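Local coordinates for vinylacetyl-CoA Delta-isomerase (Nitrosopumilus maritimus SCM1, PDB 6VJR), which probably dehydrates 4-hydroxybutyryl-CoA to crotonyl-CoA and isomerises vinylacetyl-CoA, with the help of FAD and a [4Fe-4S] cluster, at residues 297-302 / 429-434; 314-317 / 321-324; 330-335 / 370-375. One frame throughout, in Å; residues are numbered along the deposited sequence.

Contact 1 (297-302 / 429-434); sequences TGLGDV and ENMTLG
Leu-299 and Val-302, three residues apart on one face of helix 295-314, both meet the end of Met-431, which reaches over from the last turn of helix 418-432. Just before them, Thr-297 takes part in other contacts: its hydroxyl bonds back to Val-294 O, and its side chain touches Ile-336 and Phe-337 of helix 320-345.

At Leu-299 the Met-431 methyl group comes in beside the backbone, with CE 3.5 Å from Leu-299 O and 4.0 Å from Leu-299 CB. The leucine branch is thus not the part that does the touching; its side chain lies about 6 Å from the iron-sulfur cluster, whose ligand Cys-295 opens this helix. The packing joins two helices of the C-terminal region, whose family belongs to the acyl-CoA dehydrogenase clan, close to the iron-sulfur cluster.

Asp-301, next before Val-302, forms a salt bridge with Arg-88. At Val-302 the CG1 methyl lies 3.8 Å from Met-431 SD, and the two side chains cross at about a right angle. CG1 reaches the sulfur because it stands opposite the valine's own backbone N (chi1 172°).

With 8.5 Å between the CA atoms of Leu-299 and Met-431, a long, flexible, apolar residue suits the span: methionine stays extended at chi2 and bends only at chi3 (76°), which turns CE toward Leu-299. Its helix ends just beyond, where Glu-429 O accepts from Leu-433 N and Gly-434 N. Thr-432 N also donates to Glu-429 O, over 3.3 Å.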
ATOM      1  N   THR A 297       4.645   5.142  19.065  1.00 10.58           N
ATOM      2  CA  THR A 297       3.512   6.014  18.847  1.00 11.07           C
ATOM      3  C   THR A 297       3.709   7.383  19.497  1.00 11.90           C
ATOM      4  O   THR A 297       3.125   8.374  19.020  1.00 13.56           O
ATOM      5  CB  THR A 297       2.177   5.392  19.221  1.00 11.74           C
ATOM      6  OG1 THR A 297       2.007   5.244  20.620  1.00 13.06           O
ATOM      7  CG2 THR A 297       1.954   4.067  18.530  1.00 12.99           C
ATOM      8  N   GLY A 298       4.460   7.435  20.606  1.00 12.10           N
ATOM      9  CA  GLY A 298       4.847   8.716  21.159  1.00 12.85           C
ATOM     10  C   GLY A 298       5.823   9.482  20.246  1.00 12.46           C
ATOM     11  O   GLY A 298       5.726  10.702  20.085  1.00 12.51           O
ATOM     12  N   LEU A 299       6.761   8.761  19.633  1.00 13.01           N
ATOM     13  CA  LEU A 299       7.634   9.356  18.638  1.00 13.32           C
ATOM     14  C   LEU A 299       6.821   9.827  17.419  1.00 12.45           C
ATOM     15  O   LEU A 299       7.054  10.908  16.890  1.00 12.82           O
ATOM     16  CB  LEU A 299       8.688   8.343  18.208  1.00 13.73           C
ATOM     17  CG  LEU A 299       9.940   8.283  19.066  1.00 16.17           C
ATOM     18  CD1 LEU A 299       9.608   7.938  20.520  1.00 16.73           C
ATOM     19  CD2 LEU A 299      10.925   7.337  18.477  1.00 16.99           C
ATOM     20  N   GLY A 300       5.834   9.028  17.015  1.00 12.35           N
ATOM     21  CA  GLY A 300       4.919   9.422  15.959  1.00 12.49           C
ATOM     22  C   GLY A 300       4.215  10.731  16.279  1.00 10.93           C
ATOM     23  O   GLY A 300       4.088  11.588  15.411  1.00 12.25           O
ATOM     24  N   ASP A 301       3.761  10.888  17.542  1.00 11.20           N
ATOM     25  CA  ASP A 301       3.097  12.119  17.961  1.00 11.41           C
ATOM     26  C   ASP A 301       4.024  13.327  17.782  1.00 11.31           C
ATOM     27  O   ASP A 301       3.626  14.384  17.292  1.00 12.34           O
ATOM     28  CB  ASP A 301       2.699  12.007  19.432  1.00 12.47           C
ATOM     29  CG  ASP A 301       1.590  11.001  19.724  1.00 12.92           C
ATOM     30  OD1 ASP A 301       0.759  10.759  18.826  1.00 14.05           O
ATOM     31  OD2 ASP A 301       1.558  10.452  20.891  1.00 15.10           O
ATOM     32  N   VAL A 302       5.290  13.172  18.151  1.00 12.12           N
ATOM     33  CA  VAL A 302       6.301  14.220  17.975  1.00 11.64           C
ATOM     34  C   VAL A 302       6.484  14.547  16.487  1.00 10.75           C
ATOM     35  O   VAL A 302       6.502  15.713  16.121  1.00 11.82           O
ATOM     36  CB  VAL A 302       7.631  13.817  18.643  1.00 12.68           C
ATOM     37  CG1 VAL A 302       8.742  14.796  18.300  1.00 13.27           C
ATOM     38  CG2 VAL A 302       7.496  13.654  20.144  1.00 13.83           C
ATOM     39  N   GLU A 429      14.640  16.023  10.181  1.00 12.04           N
ATOM     40  CA  GLU A 429      15.810  15.317   9.664  1.00 11.63           C
ATOM     41  C   GLU A 429      16.314  14.265  10.660  1.00 11.91           C
ATOM     42  O   GLU A 429      16.600  13.126  10.320  1.00 13.73           O
ATOM     43  CB  GLU A 429      16.899  16.331   9.314  1.00 13.19           C
ATOM     44  CG  GLU A 429      18.114  15.724   8.629  1.00 15.91           C
ATOM     45  CD  GLU A 429      19.407  16.568   8.660  1.00 17.22           C
ATOM     46  OE1 GLU A 429      19.507  17.489   9.516  1.00 19.24           O
ATOM     47  OE2 GLU A 429      20.329  16.331   7.832  1.00 21.22           O
ATOM     48  N   ASN A 430      16.388  14.655  11.929  1.00 11.36           N
ATOM     49  CA  ASN A 430      16.887  13.786  12.976  1.00 12.05           C
ATOM     50  C   ASN A 430      16.059  12.515  13.128  1.00 10.98           C
ATOM     51  O   ASN A 430      16.602  11.455  13.394  1.00 13.71           O
ATOM     52  CB  ASN A 430      16.904  14.569  14.289  1.00 12.33           C
ATOM     53  CG  ASN A 430      17.126  13.761  15.544  1.00 15.22           C
ATOM     54  OD1 ASN A 430      18.239  13.308  15.848  1.00 20.41           O
ATOM     55  ND2 ASN A 430      16.052  13.529  16.258  1.00 14.83           N
ATOM     56  N   MET A 431      14.750  12.640  12.993  1.00 11.16           N
ATOM     57  CA  MET A 431      13.851  11.507  13.186  1.00 11.66           C
ATOM     58  C   MET A 431      13.666  10.655  11.925  1.00 11.98           C
ATOM     59  O   MET A 431      13.199   9.516  12.049  1.00 13.62           O
ATOM     60  CB  MET A 431      12.500  11.988  13.695  1.00 13.18           C
ATOM     61  CG  MET A 431      12.617  12.605  15.072  1.00 14.95           C
ATOM     62  SD  MET A 431      11.042  13.052  15.807  1.00 17.49           S
ATOM     63  CE  MET A 431      10.498  11.397  16.278  1.00 19.59           C
ATOM     64  N   THR A 432      13.988  11.176  10.734  1.00 12.28           N
ATOM     65  CA  THR A 432      13.747  10.440   9.479  1.00 12.66           C
ATOM     66  C   THR A 432      15.021   9.969   8.784  1.00 12.77           C
ATOM     67  O   THR A 432      14.967   8.989   8.050  1.00 14.15           O
ATOM     68  CB  THR A 432      12.873  11.317   8.581  1.00 13.50           C
ATOM     69  OG1 THR A 432      13.562  12.485   8.158  1.00 14.83           O
ATOM     70  CG2 THR A 432      11.549  11.662   9.242  1.00 14.42           C
ATOM     71  N   LEU A 433      16.149  10.650   9.006  1.00 12.98           N
ATOM     72  CA  LEU A 433      17.445  10.289   8.454  1.00 15.15           C
ATOM     73  C   LEU A 433      18.539  10.131   9.514  1.00 15.52           C
ATOM     74  O   LEU A 433      19.478   9.357   9.322  1.00 17.47           O
ATOM     75  CB  LEU A 433      17.895  11.302   7.407  1.00 15.73           C
ATOM     76  CG  LEU A 433      17.022  11.400   6.164  1.00 16.99           C
ATOM     77  CD1 LEU A 433      17.445  12.552   5.272  1.00 20.31           C
ATOM     78  CD2 LEU A 433      17.069  10.107   5.455  1.00 17.13           C
ATOM     79  N   GLY A 434      18.468  10.890  10.593  1.00 13.40           N
ATOM     80  CA  GLY A 434      19.559  11.043  11.526  1.00 14.46           C
ATOM     81  C   GLY A 434      19.489  10.109  12.715  1.00 14.08           C
ATOM     82  O   GLY A 434      19.012   8.968  12.619  1.00 14.05           O
TER

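Contact 2 (314-317 / 321-324); sequences NGVP and HIKD. With FAD (flavin-adenine dinucleotide), chain V.
A short loop folds back on the helix that follows it: Val-316 and Pro-317, in the link between helices 295-314 and 320-345, pack on Ile-322 and Lys-323 in the first turns of the second helix, at the adenine end of FAD. Val-316 CG2 meets Ile-322 CD1 at 3.8 Å, the side chains crossing at about a right angle, and the same CD1 lies 3.7 Å from Val-316 O. Ile-322 is stretched out at chi2 (-176°), which carries CD1 to the ribose, 3.7 Å from FAD O4B. The other valine methyl, CG1, sits over a face of the adenine, 3.9 Å from FAD C5A. Branched aliphatic residues suit this wall, being compact and apolar toward both the base and each other.

The bend is a short link between consecutive helices, and it begins with a Schellman motif, in which Gly-315 takes the positive phi (93°) that glycine tolerates readily. His-321 adds the polar grip on the base: its NE2 donates to FAD N3A over 2.9 Å, nearly straight at 171°. Ile-322 CG1 lies above one face of the imidazole, toward its rim, while ND1 is hydrogen-bonded to Lys-325 NZ, so the ring's rotation is fixed from both nitrogens. Lys-323 lays the aliphatic CG alongside Pro-317 O. The cofactor bridges chains, for Thr-148, Lys-151, Arg-154 and Thr-188 of the second subunit also hydrogen-bond to it, together with Asp-382 and Gly-386 of this chain.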
ATOM      1  N   ASN A 314       5.666  27.496   7.065  1.00 13.43           N
ATOM      2  CA  ASN A 314       5.707  27.673   5.629  1.00 13.62           C
ATOM      3  C   ASN A 314       4.540  28.475   5.100  1.00 14.58           C
ATOM      4  O   ASN A 314       4.566  28.826   3.924  1.00 16.39           O
ATOM      5  CB  ASN A 314       5.819  26.367   4.849  1.00 13.60           C
ATOM      6  CG  ASN A 314       7.128  25.644   5.014  1.00 14.68           C
ATOM      7  OD1 ASN A 314       8.146  26.243   5.368  1.00 16.78           O
ATOM      8  ND2 ASN A 314       7.141  24.362   4.663  1.00 15.38           N
ATOM      9  N   GLY A 315       3.488  28.670   5.882  1.00 15.90           N
ATOM     10  CA  GLY A 315       2.356  29.446   5.439  1.00 17.22           C
ATOM     11  C   GLY A 315       1.216  28.645   4.795  1.00 17.66           C
ATOM     12  O   GLY A 315       0.293  29.281   4.287  1.00 18.62           O
ATOM     13  N   VAL A 316       1.231  27.298   4.934  1.00 15.85           N
ATOM     14  CA  VAL A 316       0.228  26.449   4.344  1.00 16.67           C
ATOM     15  C   VAL A 316      -0.308  25.409   5.319  1.00 16.64           C
ATOM     16  O   VAL A 316      -0.497  24.264   4.949  1.00 18.69           O
ATOM     17  CB  VAL A 316       0.791  25.805   3.058  1.00 16.62           C
ATOM     18  CG1 VAL A 316       0.849  26.822   1.929  1.00 18.53           C
ATOM     19  CG2 VAL A 316       2.125  25.117   3.278  1.00 17.52           C
ATOM     20  N   PRO A 317      -0.660  25.776   6.561  1.00 18.10           N
ATOM     21  CA  PRO A 317      -1.154  24.794   7.512  1.00 19.87           C
ATOM     22  C   PRO A 317      -2.518  24.183   7.205  1.00 23.36           C
ATOM     23  O   PRO A 317      -2.825  23.076   7.661  1.00 27.33           O
ATOM     24  CB  PRO A 317      -1.161  25.564   8.827  1.00 22.14           C
ATOM     25  CG  PRO A 317      -1.384  26.985   8.400  1.00 20.52           C
ATOM     26  CD  PRO A 317      -0.622  27.143   7.109  1.00 19.37           C
ATOM     27  N   HIS A 321      -4.326  19.003   1.059  1.00 12.64           N
ATOM     28  CA  HIS A 321      -3.447  17.853   0.953  1.00 12.13           C
ATOM     29  C   HIS A 321      -2.605  17.682   2.219  1.00 12.91           C
ATOM     30  O   HIS A 321      -2.314  16.567   2.595  1.00 12.75           O
ATOM     31  CB  HIS A 321      -2.643  17.853  -0.327  1.00 12.22           C
ATOM     32  CG  HIS A 321      -1.461  18.738  -0.340  1.00 12.93           C
ATOM     33  ND1 HIS A 321      -0.159  18.333  -0.064  1.00 13.59           N
ATOM     34  CD2 HIS A 321      -1.425  20.051  -0.565  1.00 14.02           C
ATOM     35  CE1 HIS A 321       0.622  19.374  -0.152  1.00 13.49           C
ATOM     36  NE2 HIS A 321      -0.131  20.448  -0.488  1.00 14.07           N
ATOM     37  N   ILE A 322      -2.164  18.783   2.832  1.00 12.21           N
ATOM     38  CA  ILE A 322      -1.349  18.679   4.035  1.00 13.41           C
ATOM     39  C   ILE A 322      -2.222  18.191   5.174  1.00 13.29           C
ATOM     40  O   ILE A 322      -1.816  17.283   5.924  1.00 13.09           O
ATOM     41  CB  ILE A 322      -0.622  20.003   4.334  1.00 14.49           C
ATOM     42  CG1 ILE A 322       0.443  20.244   3.249  1.00 15.24           C
ATOM     43  CG2 ILE A 322      -0.065  20.004   5.765  1.00 15.15           C
ATOM     44  CD1 ILE A 322       1.327  21.456   3.429  1.00 17.62           C
ATOM     45  N   LYS A 323      -3.424  18.748   5.320  1.00 13.93           N
ATOM     46  CA  LYS A 323      -4.291  18.256   6.388  1.00 14.72           C
ATOM     47  C   LYS A 323      -4.545  16.752   6.222  1.00 12.69           C
ATOM     48  O   LYS A 323      -4.543  15.991   7.196  1.00 13.37           O
ATOM     49  CB  LYS A 323      -5.628  18.989   6.321  1.00 17.49           C
ATOM     50  CG  LYS A 323      -5.605  20.442   6.747  1.00 21.49           C
ATOM     51  CD  LYS A 323      -6.963  21.128   6.850  1.00 26.02           C
ATOM     52  CE  LYS A 323      -7.784  21.150   5.623  1.00 32.35           C
ATOM     53  NZ  LYS A 323      -8.955  22.010   5.833  1.00 39.39           N
ATOM     54  N   ASP A 324      -4.733  16.305   4.970  1.00 12.54           N
ATOM     55  CA  ASP A 324      -5.023  14.913   4.727  1.00 13.01           C
ATOM     56  C   ASP A 324      -3.835  14.018   5.073  1.00 11.86           C
ATOM     57  O   ASP A 324      -4.047  12.925   5.593  1.00 12.13           O
ATOM     58  CB  ASP A 324      -5.491  14.703   3.321  1.00 14.41           C
ATOM     59  CG  ASP A 324      -6.298  13.417   3.212  1.00 19.55           C
ATOM     60  OD1 ASP A 324      -7.297  13.272   3.985  1.00 23.16           O
ATOM     61  OD2 ASP A 324      -5.926  12.593   2.363  1.00 28.44           O
TER
HETATM   62  PA  FAD V 603       7.694  23.554  -0.296  1.00 13.73           P
HETATM   63  O1A FAD V 603       7.160  24.219  -1.505  1.00 14.59           O
HETATM   64  O2A FAD V 603       7.852  24.345   0.956  1.00 14.44           O
HETATM   65  O5B FAD V 603       6.798  22.264  -0.086  1.00 13.10           O
HETATM   66  C5B FAD V 603       6.532  21.769   1.250  1.00 12.57           C
HETATM   67  C4B FAD V 603       5.137  21.194   1.299  1.00 12.81           C
HETATM   68  O4B FAD V 603       4.203  22.291   1.187  1.00 13.42           O
HETATM   69  C3B FAD V 603       4.773  20.213   0.154  1.00 12.63           C
HETATM   70  O3B FAD V 603       3.872  19.208   0.628  1.00 12.85           O
HETATM   71  C2B FAD V 603       4.071  21.127  -0.886  1.00 13.51           C
HETATM   72  O2B FAD V 603       3.157  20.494  -1.761  1.00 13.59           O
HETATM   73  C1B FAD V 603       3.359  22.102   0.045  1.00 14.14           C
HETATM   74  N9A FAD V 603       3.045  23.392  -0.547  1.00 14.11           N
HETATM   75  C8A FAD V 603       3.914  24.398  -0.878  1.00 14.92           C
HETATM   76  N7A FAD V 603       3.322  25.455  -1.390  1.00 15.74           N
HETATM   77  C5A FAD V 603       1.983  25.132  -1.404  1.00 14.39           C
HETATM   78  C6A FAD V 603       0.845  25.857  -1.809  1.00 16.27           C
HETATM   79  N6A FAD V 603       0.905  27.098  -2.277  1.00 19.68           N
HETATM   80  N1A FAD V 603      -0.362  25.243  -1.720  1.00 17.12           N
HETATM   81  C2A FAD V 603      -0.380  23.998  -1.220  1.00 17.01           C
HETATM   82  N3A FAD V 603       0.621  23.221  -0.812  1.00 15.96           N
HETATM   83  C4A FAD V 603       1.792  23.860  -0.884  1.00 14.96           C
HETATM   84  N1  FAD V 603      15.555  23.050  -7.631  1.00 15.02           N
HETATM   85  C2  FAD V 603      16.274  23.657  -8.626  1.00 14.20           C
HETATM   86  O2  FAD V 603      15.897  24.678  -9.199  1.00 16.57           O
HETATM   87  N3  FAD V 603      17.486  23.124  -9.009  1.00 15.69           N
HETATM   88  C4  FAD V 603      18.086  21.985  -8.546  1.00 14.90           C
HETATM   89  O4  FAD V 603      19.217  21.650  -8.917  1.00 15.79           O
HETATM   90  C4X FAD V 603      17.381  21.404  -7.450  1.00 14.69           C
HETATM   91  N5  FAD V 603      17.916  20.318  -6.868  1.00 16.08           N
HETATM   92  C5X FAD V 603      17.340  19.867  -5.698  1.00 14.50           C
HETATM   93  C6  FAD V 603      17.964  18.874  -4.934  1.00 14.56           C
HETATM   94  C7  FAD V 603      17.437  18.449  -3.713  1.00 13.79           C
HETATM   95  C7M FAD V 603      18.181  17.453  -2.860  1.00 15.31           C
HETATM   96  C8  FAD V 603      16.141  18.831  -3.357  1.00 13.95           C
HETATM   97  C8M FAD V 603      15.521  18.387  -2.064  1.00 14.26           C
HETATM   98  C9  FAD V 603      15.512  19.814  -4.094  1.00 14.02           C
HETATM   99  C9A FAD V 603      16.087  20.338  -5.274  1.00 13.99           C
HETATM  100  N10 FAD V 603      15.479  21.355  -6.016  1.00 15.13           N
HETATM  101  C10 FAD V 603      16.130  21.994  -7.056  1.00 14.30           C
HETATM  102  C1' FAD V 603      14.313  22.027  -5.421  1.00 15.45           C
HETATM  103  C2' FAD V 603      12.966  21.341  -5.546  1.00 13.18           C
HETATM  104  O2' FAD V 603      12.457  21.636  -6.842  1.00 15.44           O
HETATM  105  C3' FAD V 603      12.044  21.864  -4.461  1.00 13.64           C
HETATM  106  O3' FAD V 603      12.501  21.268  -3.258  1.00 13.54           O
HETATM  107  C4' FAD V 603      10.557  21.599  -4.728  1.00 12.97           C
HETATM  108  O4' FAD V 603      10.026  22.384  -5.789  1.00 16.12           O
HETATM  109  C5' FAD V 603       9.715  21.792  -3.487  1.00 12.87           C
HETATM  110  O5' FAD V 603       9.855  23.184  -3.080  1.00 13.50           O
HETATM  111  P   FAD V 603      10.259  23.496  -1.567  1.00 13.89           P
HETATM  112  O1P FAD V 603      11.476  22.785  -1.213  1.00 13.27           O
HETATM  113  O2P FAD V 603      10.227  24.970  -1.436  1.00 14.13           O
HETATM  114  O3P FAD V 603       9.122  22.890  -0.660  1.00 14.51           O

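Contact 3 (330-335 / 370-375); sequences THLNET and TRFPYE
Leu-332 and Phe-372 meet through a CH-pi contact: the leucine CD2 methyl stands over the centre of the phenyl ring, 3.8 Å from the centroid and only 1° off the ring normal. All six ring carbons are about equally far from that methyl, an arrangement for which a branched aliphatic and a flat aromatic are well matched.

Ordinary apolar packing surrounds it. Thr-335 CG2 approaches the ring at its edge, in plane, 3.8 Å from Phe-372 CE2; the ring is thus touched on a face and on an edge by side chains one turn apart. Backbone comes close as well, since Leu-332 O lies 3.4 Å from Phe-372 CD2. The second leucine methyl, CD1, rests 3.8 Å from Glu-375 CG. Here the start of helix 372-384 is laid against the middle of helix 320-345, within the helical C-terminal region, and the 6.2 Å between the CA atoms of Leu-332 and Phe-372 marks a close approach. Glu-375 presents only its aliphatic part: the chain bends at chi2 (60°), and the carboxylate leads away to a salt bridge with Arg-378.

The hydrogen bonds of Thr-335 hold it to its own helix and to a neighbouring subunit. Thr-335 OG1 donates to His-331 O over 2.9 Å, from 38° above the carbonyl plane, while Thr-335 N reaches the same oxygen from the opposite face. With the hydroxyl so engaged, the methyl is the part turned to the phenylalanine. Across the assembly, Asn-368 of the third subunit hydrogen-bonds to that hydroxyl through its ND2.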
ATOM      1  N   THR A 330      -1.656  10.285  11.516  1.00 11.03           N
ATOM      2  CA  THR A 330      -2.333  10.049  12.792  1.00 10.89           C
ATOM      3  C   THR A 330      -3.018   8.674  12.808  1.00 10.43           C
ATOM      4  O   THR A 330      -2.888   7.898  13.778  1.00 11.69           O
ATOM      5  CB  THR A 330      -3.373  11.154  13.052  1.00 11.98           C
ATOM      6  OG1 THR A 330      -2.711  12.414  13.189  1.00 14.08           O
ATOM      7  CG2 THR A 330      -4.155  10.894  14.304  1.00 12.99           C
ATOM      8  N   HIS A 331      -3.701   8.346  11.708  1.00 10.60           N
ATOM      9  CA  HIS A 331      -4.409   7.080  11.565  1.00 10.67           C
ATOM     10  C   HIS A 331      -3.449   5.884  11.663  1.00 10.58           C
ATOM     11  O   HIS A 331      -3.665   4.932  12.414  1.00 11.44           O
ATOM     12  CB  HIS A 331      -5.113   7.037  10.198  1.00 11.41           C
ATOM     13  CG  HIS A 331      -5.657   5.686   9.921  1.00 13.28           C
ATOM     14  ND1 HIS A 331      -6.710   5.112  10.596  1.00 12.85           N
ATOM     15  CD2 HIS A 331      -5.259   4.795   9.051  1.00 14.75           C
ATOM     16  CE1 HIS A 331      -6.854   3.855  10.187  1.00 15.22           C
ATOM     17  NE2 HIS A 331      -6.002   3.654   9.188  1.00 14.78           N
ATOM     18  N   LEU A 332      -2.334   5.943  10.943  1.00 10.87           N
ATOM     19  CA  LEU A 332      -1.355   4.843  11.000  1.00 11.50           C
ATOM     20  C   LEU A 332      -0.757   4.694  12.408  1.00 10.71           C
ATOM     21  O   LEU A 332      -0.567   3.601  12.943  1.00 12.48           O
ATOM     22  CB  LEU A 332      -0.274   5.118   9.962  1.00 11.97           C
ATOM     23  CG  LEU A 332      -0.713   5.129   8.498  1.00 12.51           C
ATOM     24  CD1 LEU A 332       0.460   5.441   7.595  1.00 14.20           C
ATOM     25  CD2 LEU A 332      -1.309   3.774   8.110  1.00 12.86           C
ATOM     26  N   ASN A 333      -0.448   5.833  13.002  1.00 10.89           N
ATOM     27  CA  ASN A 333       0.119   5.871  14.349  1.00 10.94           C
ATOM     28  C   ASN A 333      -0.846   5.260  15.374  1.00 11.79           C
ATOM     29  O   ASN A 333      -0.461   4.419  16.186  1.00 12.07           O
ATOM     30  CB  ASN A 333       0.504   7.307  14.712  1.00 12.42           C
ATOM     31  CG  ASN A 333       1.463   7.393  15.874  1.00 13.00           C
ATOM     32  OD1 ASN A 333       2.485   6.697  15.905  1.00 13.51           O
ATOM     33  ND2 ASN A 333       1.170   8.288  16.807  1.00 13.28           N
ATOM     34  N   GLU A 334      -2.125   5.610  15.274  1.00 11.48           N
ATOM     35  CA  GLU A 334      -3.102   5.082  16.216  1.00 11.94           C
ATOM     36  C   GLU A 334      -3.407   3.614  15.984  1.00 11.47           C
ATOM     37  O   GLU A 334      -3.797   2.892  16.893  1.00 13.26           O
ATOM     38  CB  GLU A 334      -4.384   5.888  16.236  1.00 12.82           C
ATOM     39  CG  GLU A 334      -4.161   7.335  16.650  1.00 14.41           C
ATOM     40  CD  GLU A 334      -3.587   7.600  18.030  1.00 16.33           C
ATOM     41  OE1 GLU A 334      -3.635   6.714  18.926  1.00 16.35           O
ATOM     42  OE2 GLU A 334      -3.162   8.770  18.208  1.00 16.26           O
ATOM     43  N   THR A 335      -3.229   3.149  14.749  1.00 10.89           N
ATOM     44  CA  THR A 335      -3.413   1.740  14.428  1.00 11.37           C
ATOM     45  C   THR A 335      -2.408   0.906  15.252  1.00 11.67           C
ATOM     46  O   THR A 335      -2.722  -0.152  15.782  1.00 14.14           O
ATOM     47  CB  THR A 335      -3.266   1.521  12.906  1.00 11.58           C
ATOM     48  OG1 THR A 335      -4.352   2.150  12.232  1.00 12.43           O
ATOM     49  CG2 THR A 335      -3.415   0.048  12.554  1.00 12.15           C
ATOM     50  N   THR A 370       6.722  -2.389  11.742  1.00 11.00           N
ATOM     51  CA  THR A 370       7.767  -2.598  10.721  1.00 10.62           C
ATOM     52  C   THR A 370       7.477  -1.817   9.437  1.00 10.83           C
ATOM     53  O   THR A 370       8.390  -1.679   8.600  1.00 11.55           O
ATOM     54  CB  THR A 370       8.057  -4.072  10.395  1.00 10.45           C
ATOM     55  OG1 THR A 370       6.994  -4.595   9.589  1.00 11.93           O
ATOM     56  CG2 THR A 370       8.329  -4.910  11.648  1.00 10.84           C
ATOM     57  N   ARG A 371       6.225  -1.361   9.288  1.00 10.88           N
ATOM     58  CA  ARG A 371       5.749  -0.702   8.071  1.00 10.34           C
ATOM     59  C   ARG A 371       5.513   0.800   8.276  1.00 11.86           C
ATOM     60  O   ARG A 371       6.007   1.633   7.520  1.00 13.03           O
ATOM     61  CB  ARG A 371       4.453  -1.402   7.630  1.00 11.20           C
ATOM     62  CG  ARG A 371       4.656  -2.839   7.184  1.00 11.93           C
ATOM     63  CD  ARG A 371       3.351  -3.568   6.936  1.00 14.36           C
ATOM     64  NE  ARG A 371       3.586  -4.873   6.321  1.00 15.96           N
ATOM     65  CZ  ARG A 371       2.651  -5.755   6.003  1.00 16.07           C
ATOM     66  NH1 ARG A 371       1.394  -5.519   6.250  1.00 17.62           N
ATOM     67  NH2 ARG A 371       2.969  -6.888   5.407  1.00 17.60           N
ATOM     68  N   PHE A 372       4.681   1.134   9.250  1.00 10.58           N
ATOM     69  CA  PHE A 372       4.058   2.454   9.268  1.00 11.14           C
ATOM     70  C   PHE A 372       5.042   3.587   9.580  1.00 11.15           C
ATOM     71  O   PHE A 372       4.881   4.692   9.025  1.00 10.96           O
ATOM     72  CB  PHE A 372       2.836   2.537  10.173  1.00 11.63           C
ATOM     73  CG  PHE A 372       1.701   1.630   9.762  1.00 11.99           C
ATOM     74  CD1 PHE A 372       1.628   1.054   8.479  1.00 12.86           C
ATOM     75  CD2 PHE A 372       0.664   1.360  10.657  1.00 13.16           C
ATOM     76  CE1 PHE A 372       0.572   0.218   8.148  1.00 14.04           C
ATOM     77  CE2 PHE A 372      -0.392   0.551  10.288  1.00 14.40           C
ATOM     78  CZ  PHE A 372      -0.424  -0.028   9.029  1.00 14.07           C
ATOM     79  N   PRO A 373       6.031   3.445  10.506  1.00 11.14           N
ATOM     80  CA  PRO A 373       6.977   4.543  10.742  1.00 12.06           C
ATOM     81  C   PRO A 373       7.609   5.038   9.442  1.00 10.63           C
ATOM     82  O   PRO A 373       7.899   6.230   9.315  1.00 11.03           O
ATOM     83  CB  PRO A 373       7.971   3.981  11.764  1.00 13.45           C
ATOM     84  CG  PRO A 373       7.095   2.979  12.514  1.00 12.67           C
ATOM     85  CD  PRO A 373       6.286   2.307  11.416  1.00 11.97           C
ATOM     86  N   TYR A 374       7.885   4.096   8.531  1.00 10.82           N
ATOM     87  CA  TYR A 374       8.485   4.458   7.256  1.00 10.75           C
ATOM     88  C   TYR A 374       7.577   5.378   6.453  1.00 11.60           C
ATOM     89  O   TYR A 374       8.051   6.298   5.795  1.00 13.17           O
ATOM     90  CB  TYR A 374       8.904   3.209   6.517  1.00 10.95           C
ATOM     91  CG  TYR A 374      10.114   2.487   7.100  1.00 11.18           C
ATOM     92  CD1 TYR A 374       9.965   1.554   8.120  1.00 11.75           C
ATOM     93  CD2 TYR A 374      11.399   2.739   6.661  1.00 11.35           C
ATOM     94  CE1 TYR A 374      11.050   0.882   8.654  1.00 12.72           C
ATOM     95  CE2 TYR A 374      12.496   2.072   7.162  1.00 11.20           C
ATOM     96  CZ  TYR A 374      12.325   1.180   8.219  1.00 11.22           C
ATOM     97  OH  TYR A 374      13.352   0.447   8.723  1.00 13.15           O
ATOM     98  N   GLU A 375       6.275   5.145   6.517  1.00 11.12           N
ATOM     99  CA  GLU A 375       5.327   5.983   5.801  1.00 11.43           C
ATOM    100  C   GLU A 375       5.126   7.332   6.497  1.00  9.82           C
ATOM    101  O   GLU A 375       4.990   8.412   5.882  1.00 11.49           O
ATOM    102  CB  GLU A 375       4.027   5.230   5.639  1.00 13.20           C
ATOM    103  CG  GLU A 375       2.983   6.012   4.816  1.00 13.88           C
ATOM    104  CD  GLU A 375       3.294   6.426   3.383  1.00 16.86           C
ATOM    105  OE1 GLU A 375       4.361   6.045   2.889  1.00 17.57           O
ATOM    106  OE2 GLU A 375       2.499   7.192   2.769  1.00 18.04           O
TER

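In the fold
All three contacts belong to the mostly helical C-terminal region, and contacts 2 and 3 come one after the other inside the long loop closed by contact 1. Helices 295-314 and 320-345 follow each other and frame the set: contact 1 lies on the first, contact 2 at their junction, and contact 3 farther along the second. The centres of contacts 1 and 3 are about 12 Å apart, and the two touch, Asn-333 ND2 probably hydrogen-bonding to Thr-297 O. Contact 2 is centred about 19 Å from either. The helix pair thus runs from the neighbourhood of the iron-sulfur cluster to the adenine of FAD at a subunit boundary.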